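Mannitol dehydrogenase (Pseudomonas fluorescens, PDB 1LJ8) binds NAD and probably catalyses the NAD-dependent interconversion of mannitol and fructose, as a member of the long-chain mannitol dehydrogenase family. Local coordinates at residues A[8-22]-A[92-104]. Residues are numbered along the deposited sequence; the frame is centred on the assembly and turned at random.
Sequences LTQLAPEVKLPAYTL and DDTEVRVIGSISD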
loop_
_atom_site.group_PDB
_atom_site.type_symbol
_atom_site.label_atom_id
_atom_site.label_comp_id
_atom_site.label_asym_id
_atom_site.label_seq_id
_atom_site.Cartn_x
_atom_site.Cartn_y
_atom_site.Cartn_z
ATOM N N LEU A 8 24.261 -8.379 17.729
ATOM C CA LEU A 8 24.488 -7.756 16.427
ATOM C C LEU A 8 25.845 -8.079 15.797
ATOM O O LEU A 8 25.949 -8.201 14.580
ATOM C CB LEU A 8 24.275 -6.253 16.565
ATOM C CG LEU A 8 24.165 -5.401 15.287
ATOM C CD1 LEU A 8 23.044 -5.940 14.347
ATOM C CD2 LEU A 8 23.867 -3.953 15.728
ATOM N N THR A 9 26.889 -8.233 16.613
ATOM C CA THR A 9 28.197 -8.520 16.036
ATOM C C THR A 9 28.484 -10.013 15.937
ATOM O O THR A 9 29.579 -10.429 15.538
ATOM C CB THR A 9 29.344 -7.820 16.858
ATOM O OG1 THR A 9 29.446 -8.399 18.162
ATOM C CG2 THR A 9 29.057 -6.331 16.980
ATOM N N GLN A 10 27.502 -10.834 16.278
ATOM C CA GLN A 10 27.705 -12.272 16.216
ATOM C C GLN A 10 26.809 -12.978 15.176
ATOM O O GLN A 10 26.396 -14.128 15.378
ATOM C CB GLN A 10 27.436 -12.874 17.584
ATOM C CG GLN A 10 28.134 -12.171 18.734
ATOM C CD GLN A 10 27.714 -12.778 20.064
ATOM O OE1 GLN A 10 27.872 -13.990 20.272
ATOM N NE2 GLN A 10 27.166 -11.951 20.967
ATOM N N LEU A 11 26.500 -12.300 14.073
ATOM C CA LEU A 11 25.664 -12.904 13.030
ATOM C C LEU A 11 26.553 -13.415 11.914
ATOM O O LEU A 11 27.757 -13.156 11.907
ATOM C CB LEU A 11 24.671 -11.857 12.460
ATOM C CG LEU A 11 23.804 -11.230 13.563
ATOM C CD1 LEU A 11 22.907 -10.113 12.965
ATOM C CD2 LEU A 11 22.933 -12.311 14.201
ATOM N N ALA A 12 25.968 -14.132 10.961
ATOM C CA ALA A 12 26.733 -14.667 9.845
ATOM C C ALA A 12 27.471 -13.532 9.129
ATOM O O ALA A 12 26.971 -12.403 9.029
ATOM C CB ALA A 12 25.806 -15.408 8.887
ATOM N N PRO A 13 28.680 -13.820 8.601
ATOM C CA PRO A 13 29.533 -12.854 7.901
ATOM C C PRO A 13 28.890 -12.039 6.787
ATOM O O PRO A 13 29.194 -10.862 6.622
ATOM C CB PRO A 13 30.665 -13.730 7.338
ATOM C CG PRO A 13 30.723 -14.859 8.262
ATOM C CD PRO A 13 29.276 -15.168 8.557
ATOM N N GLU A 14 28.007 -12.670 6.024
ATOM C CA GLU A 14 27.375 -11.998 4.896
ATOM C C GLU A 14 26.328 -10.980 5.309
ATOM O O GLU A 14 25.878 -10.203 4.486
ATOM C CB GLU A 14 26.718 -13.029 3.950
ATOM C CG GLU A 14 25.440 -13.758 4.496
ATOM C CD GLU A 14 25.738 -15.035 5.305
ATOM O OE1 GLU A 14 26.895 -15.240 5.752
ATOM O OE2 GLU A 14 24.789 -15.844 5.532
ATOM N N VAL A 15 25.930 -11.002 6.574
ATOM C CA VAL A 15 24.884 -10.102 7.046
ATOM C C VAL A 15 25.423 -8.677 7.204
ATOM O O VAL A 15 26.345 -8.450 7.992
ATOM C CB VAL A 15 24.303 -10.606 8.392
ATOM C CG1 VAL A 15 23.216 -9.632 8.881
ATOM C CG2 VAL A 15 23.698 -11.986 8.207
ATOM N N LYS A 16 24.841 -7.723 6.469
ATOM C CA LYS A 16 25.256 -6.322 6.533
ATOM C C LYS A 16 24.666 -5.671 7.781
ATOM O O LYS A 16 23.505 -5.930 8.164
ATOM C CB LYS A 16 24.788 -5.586 5.278
ATOM C CG LYS A 16 25.037 -6.365 3.983
ATOM C CD LYS A 16 26.428 -6.204 3.408
ATOM C CE LYS A 16 26.460 -6.733 1.925
ATOM N NZ LYS A 16 25.606 -5.980 0.858
ATOM N N LEU A 17 25.493 -4.872 8.452
ATOM C CA LEU A 17 25.100 -4.203 9.697
ATOM C C LEU A 17 25.120 -2.689 9.568
ATOM O O LEU A 17 25.840 -2.136 8.724
ATOM C CB LEU A 17 26.096 -4.569 10.810
ATOM C CG LEU A 17 26.428 -6.056 11.007
ATOM C CD1 LEU A 17 27.512 -6.146 12.070
ATOM C CD2 LEU A 17 25.167 -6.877 11.394
ATOM N N PRO A 18 24.330 -2.003 10.387
ATOM C CA PRO A 18 24.305 -0.538 10.355
ATOM C C PRO A 18 25.753 -0.105 10.590
ATOM O O PRO A 18 26.474 -0.728 11.406
ATOM C CB PRO A 18 23.463 -0.191 11.567
ATOM C CG PRO A 18 22.458 -1.298 11.609
ATOM C CD PRO A 18 23.292 -2.532 11.293
ATOM N N ALA A 19 26.182 0.940 9.901
ATOM C CA ALA A 19 27.558 1.435 10.029
ATOM C C ALA A 19 27.600 2.634 10.957
ATOM O O ALA A 19 28.659 3.211 11.186
ATOM C CB ALA A 19 28.134 1.809 8.655
ATOM N N TYR A 20 26.473 2.983 11.554
ATOM C CA TYR A 20 26.435 4.119 12.471
ATOM C C TYR A 20 26.165 3.600 13.868
ATOM O O TYR A 20 25.713 2.459 14.041
ATOM C CB TYR A 20 25.326 5.093 12.051
ATOM C CG TYR A 20 23.989 4.399 11.783
ATOM C CD1 TYR A 20 22.979 4.353 12.760
ATOM C CD2 TYR A 20 23.755 3.797 10.561
ATOM C CE1 TYR A 20 21.744 3.704 12.506
ATOM C CE2 TYR A 20 22.523 3.148 10.271
ATOM C CZ TYR A 20 21.524 3.115 11.272
ATOM O OH TYR A 20 20.317 2.485 11.002
ATOM N N THR A 21 26.480 4.405 14.875
ATOM C CA THR A 21 26.225 4.003 16.249
ATOM C C THR A 21 24.732 4.191 16.514
ATOM O O THR A 21 24.206 5.322 16.464
ATOM C CB THR A 21 27.041 4.864 17.256
ATOM O OG1 THR A 21 28.441 4.604 17.075
ATOM C CG2 THR A 21 26.655 4.537 18.676
ATOM N N LEU A 22 24.051 3.101 16.828
ATOM C CA LEU A 22 22.605 3.179 17.066
ATOM C C LEU A 22 22.220 4.161 18.159
ATOM O O LEU A 22 21.220 4.884 18.065
ATOM C CB LEU A 22 22.053 1.777 17.396
ATOM C CG LEU A 22 22.309 0.776 16.247
ATOM C CD1 LEU A 22 22.121 -0.670 16.710
ATOM C CD2 LEU A 22 21.382 1.121 15.092
ATOM N N ASP A 92 19.331 -12.519 -9.149
ATOM C CA ASP A 92 19.781 -11.900 -7.917
ATOM C C ASP A 92 21.193 -11.578 -7.478
ATOM O O ASP A 92 22.139 -12.397 -7.478
ATOM C CB ASP A 92 19.120 -12.624 -6.746
ATOM C CG ASP A 92 19.585 -14.060 -6.607
ATOM O OD1 ASP A 92 20.451 -14.484 -7.409
ATOM O OD2 ASP A 92 19.081 -14.763 -5.693
ATOM N N ASP A 93 21.254 -10.326 -7.065
ATOM C CA ASP A 93 22.376 -9.684 -6.469
ATOM C C ASP A 93 21.464 -9.122 -5.351
ATOM O O ASP A 93 20.813 -8.075 -5.489
ATOM C CB ASP A 93 22.914 -8.594 -7.389
ATOM C CG ASP A 93 24.336 -8.197 -7.036
ATOM O OD1 ASP A 93 25.076 -9.068 -6.504
ATOM O OD2 ASP A 93 24.715 -7.029 -7.305
ATOM N N THR A 94 21.343 -9.906 -4.287
ATOM C CA THR A 94 20.492 -9.560 -3.159
ATOM C C THR A 94 21.330 -9.555 -1.883
ATOM O O THR A 94 22.337 -10.259 -1.795
ATOM C CB THR A 94 19.402 -10.624 -2.974
ATOM O OG1 THR A 94 20.028 -11.902 -2.887
ATOM C CG2 THR A 94 18.422 -10.638 -4.149
ATOM N N GLU A 95 20.925 -8.773 -0.892
ATOM C CA GLU A 95 21.649 -8.772 0.368
ATOM C C GLU A 95 20.682 -9.040 1.509
ATOM O O GLU A 95 19.464 -9.009 1.315
ATOM C CB GLU A 95 22.348 -7.432 0.625
ATOM C CG GLU A 95 21.423 -6.225 0.519
ATOM C CD GLU A 95 22.087 -4.883 0.915
ATOM O OE1 GLU A 95 23.337 -4.804 1.045
ATOM O OE2 GLU A 95 21.324 -3.902 1.095
ATOM N N VAL A 96 21.261 -9.354 2.667
ATOM C CA VAL A 96 20.548 -9.579 3.924
ATOM C C VAL A 96 21.195 -8.515 4.796
ATOM O O VAL A 96 22.418 -8.495 4.985
ATOM C CB VAL A 96 20.832 -10.960 4.520
ATOM C CG1 VAL A 96 19.981 -11.141 5.799
ATOM C CG2 VAL A 96 20.516 -12.014 3.516
ATOM N N ARG A 97 20.370 -7.631 5.343
ATOM C CA ARG A 97 20.877 -6.485 6.065
ATOM C C ARG A 97 20.046 -6.173 7.293
ATOM O O ARG A 97 18.822 -6.217 7.229
ATOM C CB ARG A 97 20.810 -5.280 5.116
ATOM C CG ARG A 97 21.074 -3.927 5.766
ATOM C CD ARG A 97 20.982 -2.789 4.700
ATOM N NE ARG A 97 22.094 -2.875 3.739
ATOM C CZ ARG A 97 23.355 -2.543 4.022
ATOM N NH1 ARG A 97 23.709 -2.088 5.229
ATOM N NH2 ARG A 97 24.309 -2.737 3.100
ATOM N N VAL A 98 20.720 -5.876 8.401
ATOM C CA VAL A 98 20.023 -5.461 9.604
ATOM C C VAL A 98 19.778 -3.937 9.497
ATOM O O VAL A 98 20.708 -3.168 9.244
ATOM C CB VAL A 98 20.860 -5.773 10.864
ATOM C CG1 VAL A 98 20.192 -5.098 12.069
ATOM C CG2 VAL A 98 20.900 -7.313 11.061
ATOM N N ILE A 99 18.526 -3.505 9.690
ATOM C CA ILE A 99 18.136 -2.104 9.562
ATOM C C ILE A 99 18.018 -1.497 10.955
ATOM O O ILE A 99 17.357 -2.091 11.823
ATOM C CB ILE A 99 16.758 -1.992 8.847
ATOM C CG1 ILE A 99 16.872 -2.603 7.427
ATOM C CG2 ILE A 99 16.304 -0.517 8.797
ATOM C CD1 ILE A 99 17.808 -1.769 6.446
ATOM N N GLY A 100 18.635 -0.323 11.157
ATOM C CA GLY A 100 18.582 0.316 12.466
ATOM C C GLY A 100 17.937 1.687 12.502
ATOM O O GLY A 100 18.042 2.395 13.511
ATOM N N SER A 101 17.226 2.055 11.431
ATOM C CA SER A 101 16.616 3.393 11.373
ATOM C C SER A 101 15.319 3.612 12.153
ATOM O O SER A 101 14.862 4.745 12.258
ATOM C CB SER A 101 16.412 3.755 9.901
ATOM O OG SER A 101 15.629 2.737 9.306
ATOM N N ILE A 102 14.728 2.537 12.703
ATOM C CA ILE A 102 13.521 2.697 13.525
ATOM C C ILE A 102 14.050 2.509 14.960
ATOM O O ILE A 102 14.685 1.484 15.274
ATOM C CB ILE A 102 12.463 1.633 13.211
ATOM C CG1 ILE A 102 11.933 1.853 11.787
ATOM C CG2 ILE A 102 11.272 1.710 14.252
ATOM C CD1 ILE A 102 10.899 0.785 11.334
ATOM N N SER A 103 13.790 3.511 15.806
ATOM C CA SER A 103 14.269 3.478 17.198
ATOM C C SER A 103 13.199 3.251 18.262
ATOM O O SER A 103 13.539 3.007 19.429
ATOM C CB SER A 103 15.051 4.766 17.501
ATOM O OG SER A 103 14.294 5.929 17.234
ATOM N N ASP A 104 11.921 3.301 17.896
ATOM C CA ASP A 104 10.861 3.055 18.892
ATOM C C ASP A 104 9.571 2.893 18.111
ATOM O O ASP A 104 9.548 3.119 16.904
ATOM C CB ASP A 104 10.712 4.277 19.811
ATOM C CG ASP A 104 10.009 3.957 21.145
ATOM O OD1 ASP A 104 9.881 4.902 21.962
ATOM O OD2 ASP A 104 9.604 2.783 21.390
HETATM O O HOH W 1 24.161 -9.928 2.259
HETATM O O HOH W 2 26.395 -1.978 6.145
#
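Lys16 lies across Arg97, with its CB over one face of the guanidinium, 3.6 Å from CZ, and its chain bends at chi2 (-84°) and again at chi4 to swing the ammonium round to Glu95. There NZ meets Glu95 OE1 at 2.6 Å, on the anti lone pair. Arg97 takes the same carboxylate side-on: its NE reaches Glu95 OE2 at 2.9 Å in the guanidinium plane but from above the carboxylate plane, while NH2 reaches OE1 on the syn side, tilted out of the carboxylate plane. OE1 thus accepts from both cations. At the guanidinium edge, a water links Arg97 NH1 to the Leu17 carbonyl. With an alanine at Arg97, Glu95 would probably lose the two-nitrogen grip and turn more freely, and Lys16 CB the guanidinium face it rests on.

Alongside the salt bridges the backbones form a single parallel bridge: Lys16 N donates to Val96 O (2.9 Å), and Val98 N to Lys16 O (2.8 Å). A second water joins Glu14 O to Val96 N. Val98 turns toward residues 8-22, its CG1 against Leu8 CD1 (3.7 Å) and its CG2 touching both Leu11 CD1 and Val15 CG1; Pro18 CD closes in beside its CB. Further along, a CB on Gly100 would run into the Tyr20 hydroxyl and Leu22 CD2; Asp47 OD1, in helix 42-50, is hydrogen-bonded to both that hydroxyl and Gly100 N.

The N-terminal loop is thereby laid against strand 96-107 of the Rossmann-domain sheet, apolar around Val98 and ionic at Glu95, whose carboxylate probably holds the Lys16 ammonium and Arg97 guanidinium together.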